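Local coordinates for hypothetical protein (Legionella pneumophila subsp. pneumophila, PDB 4JX2) that is of unknown function but is predicted to be secreted and belongs to the DUF5624 family, combining many helices with a small mixed beta sheet, at residues A[78-83]-A[87-92]; A[111-116]-A[160-165]; A[171-176]-A[402-407]; A[226-231]-A[371-376]. All blocks are in the same frame, centred on the assembly; numbering follows the deposited sequence.

How the contacts relate
The four contacts form a worked example of how contact chemistry follows place in a fold. Contact 1 is buried in the beta sheet and is built on backbone hydrogen bonding between hairpin strands; its centre lies about 30 Å from each of the other three. Contacts 2 and 4 are also buried but helical, relying on apolar side chains, and both touch the second subunit. They meet each other where Met113 and Ile116 pack on Thr230. Contact 3 is a surface contact, in which one proline faces a loop. It touches contact 2 through Trp171 and Leu175, whereas contact 4 is nested inside the chain loop that contact 3 closes.

Contact 1: residues A[78-83]-A[87-92]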
loop_
_atom_site.group_PDB
_atom_site.type_symbol
_atom_site.label_atom_id
_atom_site.label_comp_id
_atom_site.label_asym_id
_atom_site.label_seq_id
_atom_site.Cartn_x
_atom_site.Cartn_y
_atom_site.Cartn_z
ATOM N N GLN A 78 23.177 -2.859 -7.518
ATOM C CA GLN A 78 23.133 -2.125 -6.273
ATOM C C GLN A 78 21.753 -2.105 -5.661
ATOM O O GLN A 78 20.754 -2.133 -6.371
ATOM C CB GLN A 78 23.630 -0.716 -6.506
ATOM C CG GLN A 78 25.136 -0.715 -6.590
ATOM C CD GLN A 78 25.617 0.125 -7.716
ATOM O OE1 GLN A 78 25.011 0.183 -8.801
ATOM N NE2 GLN A 78 26.731 0.798 -7.470
ATOM N N LEU A 79 21.705 -2.090 -4.326
ATOM C CA LEU A 79 20.483 -2.038 -3.546
ATOM C C LEU A 79 20.203 -0.594 -3.210
ATOM O O LEU A 79 21.014 0.034 -2.521
ATOM C CB LEU A 79 20.640 -2.869 -2.260
ATOM C CG LEU A 79 20.067 -4.291 -2.198
ATOM C CD1 LEU A 79 20.268 -4.878 -0.793
ATOM C CD2 LEU A 79 18.564 -4.319 -2.517
ATOM N N ILE A 80 19.098 -0.035 -3.731
ATOM C CA ILE A 80 18.714 1.361 -3.467
ATOM C C ILE A 80 17.510 1.286 -2.535
ATOM O O ILE A 80 16.446 0.836 -2.954
ATOM C CB ILE A 80 18.496 2.129 -4.792
ATOM C CG1 ILE A 80 19.833 2.145 -5.585
ATOM C CG2 ILE A 80 18.005 3.545 -4.517
ATOM C CD1 ILE A 80 19.744 2.419 -6.976
ATOM N N LEU A 81 17.728 1.609 -1.227
ATOM C CA LEU A 81 16.737 1.447 -0.155
ATOM C C LEU A 81 16.272 2.751 0.479
ATOM O O LEU A 81 17.018 3.385 1.238
ATOM C CB LEU A 81 17.293 0.546 0.977
ATOM C CG LEU A 81 17.998 -0.765 0.627
ATOM C CD1 LEU A 81 18.749 -1.278 1.807
ATOM C CD2 LEU A 81 17.017 -1.809 0.183
ATOM N N PHE A 82 15.003 3.108 0.217
ATOM C CA PHE A 82 14.337 4.256 0.821
ATOM C C PHE A 82 13.567 3.710 1.983
ATOM O O PHE A 82 12.465 3.187 1.798
ATOM C CB PHE A 82 13.429 4.978 -0.187
ATOM C CG PHE A 82 14.163 5.654 -1.332
ATOM C CD1 PHE A 82 14.415 4.973 -2.520
ATOM C CD2 PHE A 82 14.558 6.987 -1.240
ATOM C CE1 PHE A 82 15.064 5.608 -3.583
ATOM C CE2 PHE A 82 15.177 7.623 -2.315
ATOM C CZ PHE A 82 15.440 6.927 -3.473
ATOM N N ILE A 83 14.193 3.708 3.165
ATOM C CA ILE A 83 13.595 3.123 4.357
ATOM C C ILE A 83 13.413 4.206 5.404
ATOM O O ILE A 83 14.393 4.798 5.869
ATOM C CB ILE A 83 14.423 1.897 4.860
ATOM C CG1 ILE A 83 14.400 0.778 3.771
ATOM C CG2 ILE A 83 13.879 1.386 6.229
ATOM C CD1 ILE A 83 15.236 -0.400 4.007
ATOM N N LEU A 87 17.703 7.347 2.592
ATOM C CA LEU A 87 18.111 6.592 1.426
ATOM C C LEU A 87 19.423 5.887 1.744
ATOM O O LEU A 87 20.388 6.552 2.151
ATOM C CB LEU A 87 18.272 7.442 0.154
ATOM C CG LEU A 87 18.902 6.665 -1.043
ATOM C CD1 LEU A 87 18.081 5.432 -1.424
ATOM C CD2 LEU A 87 19.066 7.532 -2.237
ATOM N N TYR A 88 19.465 4.551 1.545
ATOM C CA TYR A 88 20.687 3.753 1.690
ATOM C C TYR A 88 21.017 3.071 0.369
ATOM O O TYR A 88 20.137 2.457 -0.247
ATOM C CB TYR A 88 20.583 2.686 2.781
ATOM C CG TYR A 88 20.009 3.149 4.095
ATOM C CD1 TYR A 88 18.632 3.157 4.311
ATOM C CD2 TYR A 88 20.841 3.477 5.164
ATOM C CE1 TYR A 88 18.096 3.534 5.539
ATOM C CE2 TYR A 88 20.316 3.858 6.400
ATOM C CZ TYR A 88 18.942 3.881 6.583
ATOM O OH TYR A 88 18.410 4.285 7.784
ATOM N N ILE A 89 22.277 3.162 -0.063
ATOM C CA ILE A 89 22.760 2.447 -1.236
ATOM C C ILE A 89 23.866 1.506 -0.753
ATOM O O ILE A 89 24.819 1.949 -0.098
ATOM C CB ILE A 89 23.209 3.338 -2.439
ATOM C CG1 ILE A 89 22.076 4.320 -2.872
ATOM C CG2 ILE A 89 23.686 2.453 -3.626
ATOM C CD1 ILE A 89 22.461 5.411 -3.889
ATOM N N TYR A 90 23.701 0.208 -1.068
ATOM C CA TYR A 90 24.632 -0.887 -0.778
ATOM C C TYR A 90 25.033 -1.601 -2.066
ATOM O O TYR A 90 24.187 -1.859 -2.930
ATOM C CB TYR A 90 24.019 -1.897 0.211
ATOM C CG TYR A 90 23.993 -1.413 1.645
ATOM C CD1 TYR A 90 25.106 -1.560 2.472
ATOM C CD2 TYR A 90 22.849 -0.822 2.185
ATOM C CE1 TYR A 90 25.087 -1.118 3.799
ATOM C CE2 TYR A 90 22.830 -0.348 3.500
ATOM C CZ TYR A 90 23.953 -0.502 4.302
ATOM O OH TYR A 90 23.952 -0.061 5.599
ATOM N N ASN A 91 26.324 -1.928 -2.197
ATOM C CA ASN A 91 26.804 -2.642 -3.377
ATOM C C ASN A 91 26.677 -4.168 -3.142
ATOM O O ASN A 91 26.221 -4.586 -2.070
ATOM C CB ASN A 91 28.238 -2.201 -3.751
ATOM C CG ASN A 91 29.367 -2.515 -2.763
ATOM O OD1 ASN A 91 29.252 -3.328 -1.831
ATOM N ND2 ASN A 91 30.531 -1.914 -2.999
ATOM N N SER A 92 27.077 -4.989 -4.150
ATOM C CA SER A 92 27.054 -6.464 -4.126
ATOM C C SER A 92 27.879 -7.010 -2.988
ATOM O O SER A 92 27.552 -8.060 -2.456
ATOM C CB SER A 92 27.589 -7.036 -5.435
ATOM O OG SER A 92 27.038 -6.358 -6.552
#
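Leu79 with Tyr90 and Leu81 with Tyr88 are the hydrogen-bonded pairs of an antiparallel beta hairpin, each held by two backbone bonds. Leu79 N donates to Tyr90 O over 2.9 Å, and Tyr90 N reaches Leu79 O at 3.1 Å; Leu81 and Tyr88 exchange bonds likewise. Ile80 with Ile89 and Phe82 with Leu87 are the non-hydrogen-bonded pairs, their side chains sharing the face opposite Leu79, Leu81 and the two tyrosines. There Leu87 CD1 sits 3.5 Å from the centroid of the Phe82 ring, almost on the ring normal, a CH-pi contact. With CG anti to the backbone N (chi1 172°) and chi2 at 58°, Leu87 CD1 also lies 3.6 Å from Ile80 CG2. On the tyrosine face, Leu81 CD1 comes within 4.1 Å of Tyr90 CD2, while the Tyr88 ring turns an edge to Leu81 O, Tyr88 CD1 lying 3.5 Å from it. Tyr90 is fixed at its far end by hydrogen bonds of OH with Gly309 N and Ala310 O. Around the hairpin, strand 257-262 bonds to the outer edge of residues 78-83, strand 96-101 flanks residues 87-92, and helix 315-339 covers Leu79 and Leu81 with Tyr321.

Contact 2: residues A[111-116]-A[160-165]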
loop_
_atom_site.group_PDB
_atom_site.type_symbol
_atom_site.label_atom_id
_atom_site.label_comp_id
_atom_site.label_asym_id
_atom_site.label_seq_id
_atom_site.Cartn_x
_atom_site.Cartn_y
_atom_site.Cartn_z
ATOM N N THR A 111 13.595 21.934 8.493
ATOM C CA THR A 111 12.859 22.367 9.675
ATOM C C THR A 111 12.423 23.805 9.469
ATOM O O THR A 111 11.236 24.096 9.619
ATOM C CB THR A 111 13.737 22.175 10.919
ATOM O OG1 THR A 111 14.036 20.784 11.044
ATOM C CG2 THR A 111 13.080 22.676 12.200
ATOM N N GLU A 112 13.369 24.674 9.051
ATOM C CA GLU A 112 13.173 26.102 8.793
ATOM C C GLU A 112 12.018 26.342 7.819
ATOM O O GLU A 112 11.056 27.035 8.172
ATOM C CB GLU A 112 14.466 26.745 8.252
ATOM C CG GLU A 112 15.648 26.718 9.212
ATOM C CD GLU A 112 16.565 25.505 9.177
ATOM O OE1 GLU A 112 16.090 24.384 8.885
ATOM O OE2 GLU A 112 17.764 25.670 9.500
HETATM N N MSE A 113 12.094 25.704 6.630
HETATM C CA MSE A 113 11.115 25.818 5.568
HETATM C C MSE A 113 9.784 25.144 5.907
HETATM O O MSE A 113 8.733 25.724 5.620
HETATM C CB MSE A 113 11.700 25.219 4.304
HETATM C CG MSE A 113 11.440 26.031 3.038
HETATM SE SE MSE A 113 11.748 27.953 3.040
HETATM C CE MSE A 113 13.496 28.047 3.775
ATOM N N THR A 114 9.813 23.946 6.524
ATOM C CA THR A 114 8.602 23.189 6.891
ATOM C C THR A 114 7.804 23.948 7.961
ATOM O O THR A 114 6.582 23.980 7.863
ATOM C CB THR A 114 8.971 21.755 7.326
ATOM O OG1 THR A 114 9.616 21.120 6.221
ATOM C CG2 THR A 114 7.778 20.923 7.743
ATOM N N ALA A 115 8.495 24.575 8.940
ATOM C CA ALA A 115 7.896 25.366 10.008
ATOM C C ALA A 115 7.019 26.484 9.438
ATOM O O ALA A 115 5.918 26.706 9.936
ATOM C CB ALA A 115 8.988 25.953 10.916
ATOM N N ILE A 116 7.491 27.160 8.380
ATOM C CA ILE A 116 6.743 28.237 7.712
ATOM C C ILE A 116 5.537 27.641 6.912
ATOM O O ILE A 116 4.442 28.193 7.010
ATOM C CB ILE A 116 7.679 29.141 6.829
ATOM C CG1 ILE A 116 8.774 29.827 7.691
ATOM C CG2 ILE A 116 6.887 30.172 5.976
ATOM C CD1 ILE A 116 8.286 30.811 8.846
ATOM N N ASN A 160 25.586 37.105 9.338
ATOM C CA ASN A 160 25.505 35.682 9.675
ATOM C C ASN A 160 24.030 35.209 9.685
ATOM O O ASN A 160 23.637 34.416 10.545
ATOM C CB ASN A 160 26.217 35.351 11.025
ATOM C CG ASN A 160 27.707 35.627 11.084
ATOM O OD1 ASN A 160 28.244 36.496 10.382
ATOM N ND2 ASN A 160 28.403 34.921 11.972
ATOM N N ASN A 161 23.218 35.675 8.712
ATOM C CA ASN A 161 21.834 35.211 8.590
ATOM C C ASN A 161 21.830 33.693 8.379
ATOM O O ASN A 161 22.733 33.168 7.717
ATOM C CB ASN A 161 21.119 35.907 7.445
ATOM C CG ASN A 161 19.641 35.686 7.461
ATOM O OD1 ASN A 161 19.109 34.832 6.755
ATOM N ND2 ASN A 161 18.946 36.435 8.289
ATOM N N TRP A 162 20.847 32.991 8.952
ATOM C CA TRP A 162 20.748 31.537 8.867
ATOM C C TRP A 162 20.795 31.046 7.392
ATOM O O TRP A 162 21.445 30.036 7.105
ATOM C CB TRP A 162 19.475 31.042 9.591
ATOM C CG TRP A 162 18.193 31.365 8.873
ATOM C CD1 TRP A 162 17.492 32.534 8.932
ATOM C CD2 TRP A 162 17.513 30.535 7.918
ATOM N NE1 TRP A 162 16.415 32.484 8.080
ATOM C CE2 TRP A 162 16.410 31.275 7.432
ATOM C CE3 TRP A 162 17.745 29.250 7.401
ATOM C CZ2 TRP A 162 15.505 30.746 6.498
ATOM C CZ3 TRP A 162 16.878 28.748 6.435
ATOM C CH2 TRP A 162 15.753 29.477 6.021
ATOM N N LEU A 163 20.144 31.796 6.477
ATOM C CA LEU A 163 20.042 31.533 5.034
ATOM C C LEU A 163 21.410 31.595 4.315
ATOM O O LEU A 163 21.617 30.895 3.327
ATOM C CB LEU A 163 19.087 32.571 4.441
ATOM C CG LEU A 163 18.276 32.211 3.223
ATOM C CD1 LEU A 163 17.590 30.890 3.366
ATOM C CD2 LEU A 163 17.263 33.286 2.951
ATOM N N GLU A 164 22.341 32.409 4.828
ATOM C CA GLU A 164 23.705 32.544 4.310
ATOM C C GLU A 164 24.620 31.432 4.851
ATOM O O GLU A 164 25.718 31.244 4.337
ATOM C CB GLU A 164 24.290 33.914 4.712
ATOM C CG GLU A 164 23.730 35.118 3.965
ATOM C CD GLU A 164 24.121 36.488 4.506
ATOM O OE1 GLU A 164 24.895 36.568 5.490
ATOM O OE2 GLU A 164 23.642 37.492 3.931
ATOM N N GLN A 165 24.193 30.737 5.910
ATOM C CA GLN A 165 24.987 29.709 6.577
ATOM C C GLN A 165 24.593 28.282 6.205
ATOM O O GLN A 165 25.459 27.402 6.182
ATOM C CB GLN A 165 24.859 29.858 8.090
ATOM C CG GLN A 165 25.714 30.921 8.725
ATOM C CD GLN A 165 25.479 30.951 10.228
ATOM O OE1 GLN A 165 25.155 31.993 10.803
ATOM N NE2 GLN A 165 25.663 29.822 10.918
#
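Glu112 OE2 is gripped by two hydroxyls of the second subunit, Tyr28 OH and Thr30 OG1, while the aliphatic part of the same side chain packs on Trp162. The contact thus joins helix 110-117 to the short, weakly bonded helical turn 162-165, N-capped by Asn161, at a subunit interface. Glu112 CB lies 3.6 Å from Trp162 CZ3, with Glu112 CG close behind at 3.7 Å from the same atom; the two side chains run antiparallel alongside one another, the carboxylate plane turned 27° from the indole. Met113, modelled as selenomethionine, comes from another direction: its CE meets the indole at the edge, in the ring plane, 3.5 Å from Trp162 CH2. Trp162 reaches both with a first torsion of 72°, CG flanked by backbone N and carbonyl carbon. Its NE1 is bonded to Asn155 OD1, which would restrain the ring's rotation, and Phe34 of the second subunit packs edge-to-face with it. Within its own turn, Leu163 CD1 lies over one face of the indole, displaced from its centre. At the N-cap, Asn161 OD1 accepts from Leu163 N at 3.2 Å, the donor standing above the carbonyl plane.

Contact 3: residues A[171-176]-A[402-407]; sequences WKPHLT and NYNKIS
An Asx turn in the loop after helix 386-398 meets Pro173, of the 3-10 segment 172-173 just before helix 175-197, in a small surface contact of plain packing; Tyr403 and Asn404 of that turn supply the touching groups. Asn402 OD1 makes the turn by accepting from Asn404 N at 3.2 Å, in its carbonyl plane and on a lone pair. The same oxygen takes a second bond from Asn404 ND2 at 3.0 Å, so one carbonyl grips both the backbone and the amide of Asn404. Lys405 N closes a beta turn on Asn402 O, also at 3.0 Å. With its ND2 held in this way, the Asn404 amide presents OD1 to Pro173 CG, 3.7 Å away; this is van der Waals packing, and the two side chains cross at about a right angle. Pro173 CG lies at a looser 4.5 Å from Tyr403 CD1. Tyr403 also packs on Pro169, Ala170 and Asp240, so its side chain lies between the loop before Pro173 and helix 223-247. Ile406, two residues after Asn404, rests on Leu236 and Met392, tying the loop to two helices. On the proline side, His174 is the N-cap residue of helix 175-197, and its N bonds to Trp171 O at 2.8 Å. Pro173 CB stands over the centre of the His174 ring, 3.7 Å above its plane.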
loop_
_atom_site.group_PDB
_atom_site.type_symbol
_atom_site.label_atom_id
_atom_site.label_comp_id
_atom_site.label_asym_id
_atom_site.label_seq_id
_atom_site.Cartn_x
_atom_site.Cartn_y
_atom_site.Cartn_z
ATOM N N TRP A 171 19.354 27.148 -3.597
ATOM C CA TRP A 171 18.614 28.344 -3.177
ATOM C C TRP A 171 19.392 29.622 -3.461
ATOM O O TRP A 171 18.780 30.687 -3.562
ATOM C CB TRP A 171 18.305 28.275 -1.679
ATOM C CG TRP A 171 17.381 27.162 -1.256
ATOM C CD1 TRP A 171 16.787 26.219 -2.051
ATOM C CD2 TRP A 171 16.994 26.854 0.088
ATOM N NE1 TRP A 171 16.042 25.357 -1.285
ATOM C CE2 TRP A 171 16.135 25.738 0.030
ATOM C CE3 TRP A 171 17.252 27.450 1.337
ATOM C CZ2 TRP A 171 15.544 25.199 1.173
ATOM C CZ3 TRP A 171 16.674 26.907 2.466
ATOM C CH2 TRP A 171 15.853 25.783 2.381
ATOM N N LYS A 172 20.739 29.525 -3.574
ATOM C CA LYS A 172 21.632 30.660 -3.815
ATOM C C LYS A 172 21.062 31.665 -4.848
ATOM O O LYS A 172 21.020 32.837 -4.495
ATOM C CB LYS A 172 23.047 30.218 -4.223
ATOM C CG LYS A 172 24.147 31.199 -3.812
ATOM C CD LYS A 172 25.443 30.922 -4.581
ATOM C CE LYS A 172 26.611 31.794 -4.161
ATOM N NZ LYS A 172 27.637 31.915 -5.247
ATOM N N PRO A 173 20.533 31.283 -6.051
ATOM C CA PRO A 173 20.000 32.309 -6.969
ATOM C C PRO A 173 18.830 33.155 -6.430
ATOM O O PRO A 173 18.577 34.224 -6.978
ATOM C CB PRO A 173 19.509 31.475 -8.164
ATOM C CG PRO A 173 20.264 30.234 -8.116
ATOM C CD PRO A 173 20.458 29.940 -6.674
ATOM N N HIS A 174 18.117 32.694 -5.379
ATOM C CA HIS A 174 16.915 33.357 -4.863
ATOM C C HIS A 174 16.960 33.746 -3.373
ATOM O O HIS A 174 15.916 34.084 -2.811
ATOM C CB HIS A 174 15.712 32.423 -5.090
ATOM C CG HIS A 174 15.747 31.730 -6.418
ATOM N ND1 HIS A 174 16.147 30.393 -6.532
ATOM C CD2 HIS A 174 15.489 32.221 -7.653
ATOM C CE1 HIS A 174 16.082 30.113 -7.824
ATOM N NE2 HIS A 174 15.681 31.177 -8.538
ATOM N N LEU A 175 18.143 33.752 -2.756
ATOM C CA LEU A 175 18.311 34.059 -1.331
ATOM C C LEU A 175 17.580 35.320 -0.857
ATOM O O LEU A 175 16.940 35.261 0.194
ATOM C CB LEU A 175 19.796 34.155 -0.940
ATOM C CG LEU A 175 20.573 32.817 -0.870
ATOM C CD1 LEU A 175 21.938 33.028 -0.252
ATOM C CD2 LEU A 175 19.789 31.704 -0.084
ATOM N N THR A 176 17.651 36.434 -1.611
ATOM C CA THR A 176 17.002 37.704 -1.252
ATOM C C THR A 176 15.483 37.503 -1.204
ATOM O O THR A 176 14.868 37.858 -0.192
ATOM C CB THR A 176 17.463 38.844 -2.203
ATOM O OG1 THR A 176 18.768 39.272 -1.793
ATOM C CG2 THR A 176 16.526 40.065 -2.186
ATOM N N ASN A 402 20.222 21.377 -13.255
ATOM C CA ASN A 402 20.785 22.704 -13.145
ATOM C C ASN A 402 19.734 23.684 -12.599
ATOM O O ASN A 402 18.940 24.259 -13.361
ATOM C CB ASN A 402 21.362 23.154 -14.476
ATOM C CG ASN A 402 22.362 24.251 -14.322
ATOM O OD1 ASN A 402 22.170 25.179 -13.528
ATOM N ND2 ASN A 402 23.479 24.153 -15.050
ATOM N N TYR A 403 19.778 23.893 -11.260
ATOM C CA TYR A 403 18.878 24.790 -10.509
ATOM C C TYR A 403 18.985 26.297 -10.930
ATOM O O TYR A 403 18.160 27.113 -10.498
ATOM C CB TYR A 403 19.094 24.647 -8.986
ATOM C CG TYR A 403 20.539 24.680 -8.544
ATOM C CD1 TYR A 403 21.263 25.874 -8.540
ATOM C CD2 TYR A 403 21.169 23.529 -8.068
ATOM C CE1 TYR A 403 22.583 25.919 -8.100
ATOM C CE2 TYR A 403 22.489 23.564 -7.612
ATOM C CZ TYR A 403 23.193 24.763 -7.631
ATOM O OH TYR A 403 24.497 24.808 -7.181
ATOM N N ASN A 404 19.994 26.657 -11.745
ATOM C CA ASN A 404 20.147 28.022 -12.224
ATOM C C ASN A 404 19.213 28.245 -13.413
ATOM O O ASN A 404 18.921 29.402 -13.758
ATOM C CB ASN A 404 21.597 28.314 -12.599
ATOM C CG ASN A 404 22.584 28.161 -11.447
ATOM O OD1 ASN A 404 22.746 29.042 -10.569
ATOM N ND2 ASN A 404 23.296 27.044 -11.445
ATOM N N LYS A 405 18.697 27.149 -14.007
ATOM C CA LYS A 405 17.812 27.212 -15.170
ATOM C C LYS A 405 16.308 27.040 -14.814
ATOM O O LYS A 405 15.437 27.393 -15.611
ATOM C CB LYS A 405 18.216 26.133 -16.206
ATOM C CG LYS A 405 19.628 26.241 -16.797
ATOM C CD LYS A 405 19.798 25.134 -17.842
ATOM C CE LYS A 405 21.202 24.597 -18.031
ATOM N NZ LYS A 405 21.207 23.299 -18.774
ATOM N N ILE A 406 16.014 26.474 -13.649
ATOM C CA ILE A 406 14.657 26.145 -13.217
ATOM C C ILE A 406 13.842 27.365 -12.768
ATOM O O ILE A 406 14.396 28.372 -12.318
ATOM C CB ILE A 406 14.686 25.069 -12.083
ATOM C CG1 ILE A 406 15.226 25.621 -10.747
ATOM C CG2 ILE A 406 15.410 23.796 -12.536
ATOM C CD1 ILE A 406 14.729 24.909 -9.510
ATOM N N SER A 407 12.508 27.243 -12.872
ATOM C CA SER A 407 11.575 28.249 -12.344
ATOM C C SER A 407 10.943 27.658 -11.105
ATOM O O SER A 407 10.852 26.433 -11.007
ATOM C CB SER A 407 10.529 28.663 -13.366
ATOM O OG SER A 407 9.849 27.540 -13.887
#

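Contact 4: residues A[226-231]-A[371-376]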
loop_
_atom_site.group_PDB
_atom_site.type_symbol
_atom_site.label_atom_id
_atom_site.label_comp_id
_atom_site.label_asym_id
_atom_site.label_seq_id
_atom_site.Cartn_x
_atom_site.Cartn_y
_atom_site.Cartn_z
ATOM N N VAL A 226 2.746 31.246 -0.376
ATOM C CA VAL A 226 3.841 30.999 0.558
ATOM C C VAL A 226 3.930 29.482 0.783
ATOM O O VAL A 226 5.033 28.939 0.793
ATOM C CB VAL A 226 3.694 31.803 1.883
ATOM C CG1 VAL A 226 4.652 31.318 2.962
ATOM C CG2 VAL A 226 3.899 33.280 1.639
HETATM N N MSE A 227 2.780 28.798 0.918
HETATM C CA MSE A 227 2.762 27.351 1.116
HETATM C C MSE A 227 3.372 26.620 -0.060
HETATM O O MSE A 227 4.179 25.733 0.173
HETATM C CB MSE A 227 1.359 26.846 1.397
HETATM C CG MSE A 227 0.959 27.127 2.820
HETATM SE SE MSE A 227 -0.655 26.271 3.317
HETATM C CE MSE A 227 -1.998 27.453 2.378
ATOM N N ILE A 228 3.066 27.029 -1.309
ATOM C CA ILE A 228 3.632 26.390 -2.502
ATOM C C ILE A 228 5.146 26.699 -2.592
ATOM O O ILE A 228 5.940 25.771 -2.760
ATOM C CB ILE A 228 2.867 26.768 -3.803
ATOM C CG1 ILE A 228 1.329 26.468 -3.709
ATOM C CG2 ILE A 228 3.500 26.111 -5.043
ATOM C CD1 ILE A 228 0.878 25.025 -3.118
ATOM N N GLY A 229 5.520 27.972 -2.425
ATOM C CA GLY A 229 6.909 28.413 -2.491
ATOM C C GLY A 229 7.824 27.664 -1.543
ATOM O O GLY A 229 8.866 27.149 -1.949
ATOM N N THR A 230 7.408 27.551 -0.278
ATOM C CA THR A 230 8.146 26.856 0.784
ATOM C C THR A 230 8.240 25.364 0.498
ATOM O O THR A 230 9.322 24.812 0.668
ATOM C CB THR A 230 7.517 27.104 2.150
ATOM O OG1 THR A 230 6.110 26.845 2.082
ATOM C CG2 THR A 230 7.766 28.488 2.653
ATOM N N PHE A 231 7.137 24.718 0.054
ATOM C CA PHE A 231 7.136 23.296 -0.292
ATOM C C PHE A 231 8.124 23.032 -1.450
ATOM O O PHE A 231 8.897 22.063 -1.413
ATOM C CB PHE A 231 5.716 22.805 -0.664
ATOM C CG PHE A 231 4.793 22.499 0.494
ATOM C CD1 PHE A 231 5.236 21.760 1.582
ATOM C CD2 PHE A 231 3.456 22.890 0.465
ATOM C CE1 PHE A 231 4.363 21.448 2.639
ATOM C CE2 PHE A 231 2.596 22.615 1.540
ATOM C CZ PHE A 231 3.050 21.875 2.609
HETATM N N MSE A 371 -4.688 23.315 -6.057
HETATM C CA MSE A 371 -5.580 22.189 -6.291
HETATM C C MSE A 371 -4.941 20.885 -5.778
HETATM O O MSE A 371 -5.596 20.090 -5.085
HETATM C CB MSE A 371 -5.922 22.096 -7.766
HETATM C CG MSE A 371 -6.831 23.214 -8.240
HETATM SE SE MSE A 371 -7.402 22.871 -10.068
HETATM C CE MSE A 371 -6.236 23.873 -10.963
ATOM N N ARG A 372 -3.645 20.724 -6.036
ATOM C CA ARG A 372 -2.905 19.551 -5.618
ATOM C C ARG A 372 -2.666 19.567 -4.101
ATOM O O ARG A 372 -2.691 18.495 -3.482
ATOM C CB ARG A 372 -1.593 19.436 -6.400
ATOM C CG ARG A 372 -0.926 18.087 -6.294
ATOM C CD ARG A 372 -1.746 16.926 -6.825
ATOM N NE ARG A 372 -0.920 15.720 -6.900
ATOM C CZ ARG A 372 -0.123 15.436 -7.921
ATOM N NH1 ARG A 372 -0.072 16.240 -8.972
ATOM N NH2 ARG A 372 0.617 14.337 -7.907
ATOM N N LEU A 373 -2.478 20.771 -3.501
ATOM C CA LEU A 373 -2.321 20.912 -2.053
ATOM C C LEU A 373 -3.596 20.454 -1.338
ATOM O O LEU A 373 -3.499 19.689 -0.370
ATOM C CB LEU A 373 -1.992 22.367 -1.687
ATOM C CG LEU A 373 -1.929 22.761 -0.202
ATOM C CD1 LEU A 373 -0.887 21.933 0.572
ATOM C CD2 LEU A 373 -1.632 24.222 -0.063
ATOM N N LYS A 374 -4.792 20.890 -1.831
ATOM C CA LYS A 374 -6.100 20.512 -1.250
ATOM C C LYS A 374 -6.270 18.977 -1.301
ATOM O O LYS A 374 -6.654 18.351 -0.304
ATOM C CB LYS A 374 -7.238 21.222 -2.003
ATOM C CG LYS A 374 -8.648 20.900 -1.503
ATOM C CD LYS A 374 -9.769 21.551 -2.353
ATOM C CE LYS A 374 -11.105 21.346 -1.690
ATOM N NZ LYS A 374 -12.235 21.848 -2.511
ATOM N N PHE A 375 -5.943 18.393 -2.484
ATOM C CA PHE A 375 -6.028 16.977 -2.770
ATOM C C PHE A 375 -5.084 16.194 -1.843
ATOM O O PHE A 375 -5.506 15.240 -1.197
ATOM C CB PHE A 375 -5.719 16.717 -4.260
ATOM C CG PHE A 375 -5.910 15.277 -4.667
ATOM C CD1 PHE A 375 -7.187 14.738 -4.796
ATOM C CD2 PHE A 375 -4.815 14.436 -4.849
ATOM C CE1 PHE A 375 -7.366 13.399 -5.155
ATOM C CE2 PHE A 375 -4.997 13.086 -5.167
ATOM C CZ PHE A 375 -6.269 12.580 -5.327
ATOM N N SER A 376 -3.852 16.648 -1.716
ATOM C CA SER A 376 -2.835 15.998 -0.900
ATOM C C SER A 376 -3.214 15.980 0.562
ATOM O O SER A 376 -2.989 14.968 1.229
ATOM C CB SER A 376 -1.479 16.671 -1.095
ATOM O OG SER A 376 -1.019 16.365 -2.401
#
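Two helices, 223-247 and 366-378, cross almost at right angles here, their local segments at 81° with axes 11.4 Å apart at closest approach. Such a separation is bridged by side chains, and on the side of helix 366-378 a single leucine does the work. Leu373 spreads its two methyls among three residues of the other helix. Leu373 CD2 lies 4.0 Å from Ile228 CD1 and 4.1 Å from CE of Met227, a selenomethionine in the model. CD1, the other branch of Leu373, comes to 3.7 Å from Phe231 CE2, their side chains crossing at about a right angle. Leu373 CB already points at helix 223-247, and with CG anti to the backbone N (chi1 174°) the two methyls spread across it. Thr387 of helix 386-398 touches both Ile228 and Leu373, and Phe340 of the second subunit also packs on Leu373. Polar groups of helix 366-378 look to other partners: Arg372 NH1 forms a salt bridge with Asp357, and Lys374 NZ is bonded to three oxygens of the second subunit. Within the helix, Ser376 OG donates to Arg372 O at 2.9 Å, reaching that oxygen from the face of its plane opposite to Ser376 N. With hydrocarbon, selenium and an aromatic ring touching, the crossing rests on van der Waals packing, not on directional bonds; the polar groups named pair within their helix or with other parts of the assembly.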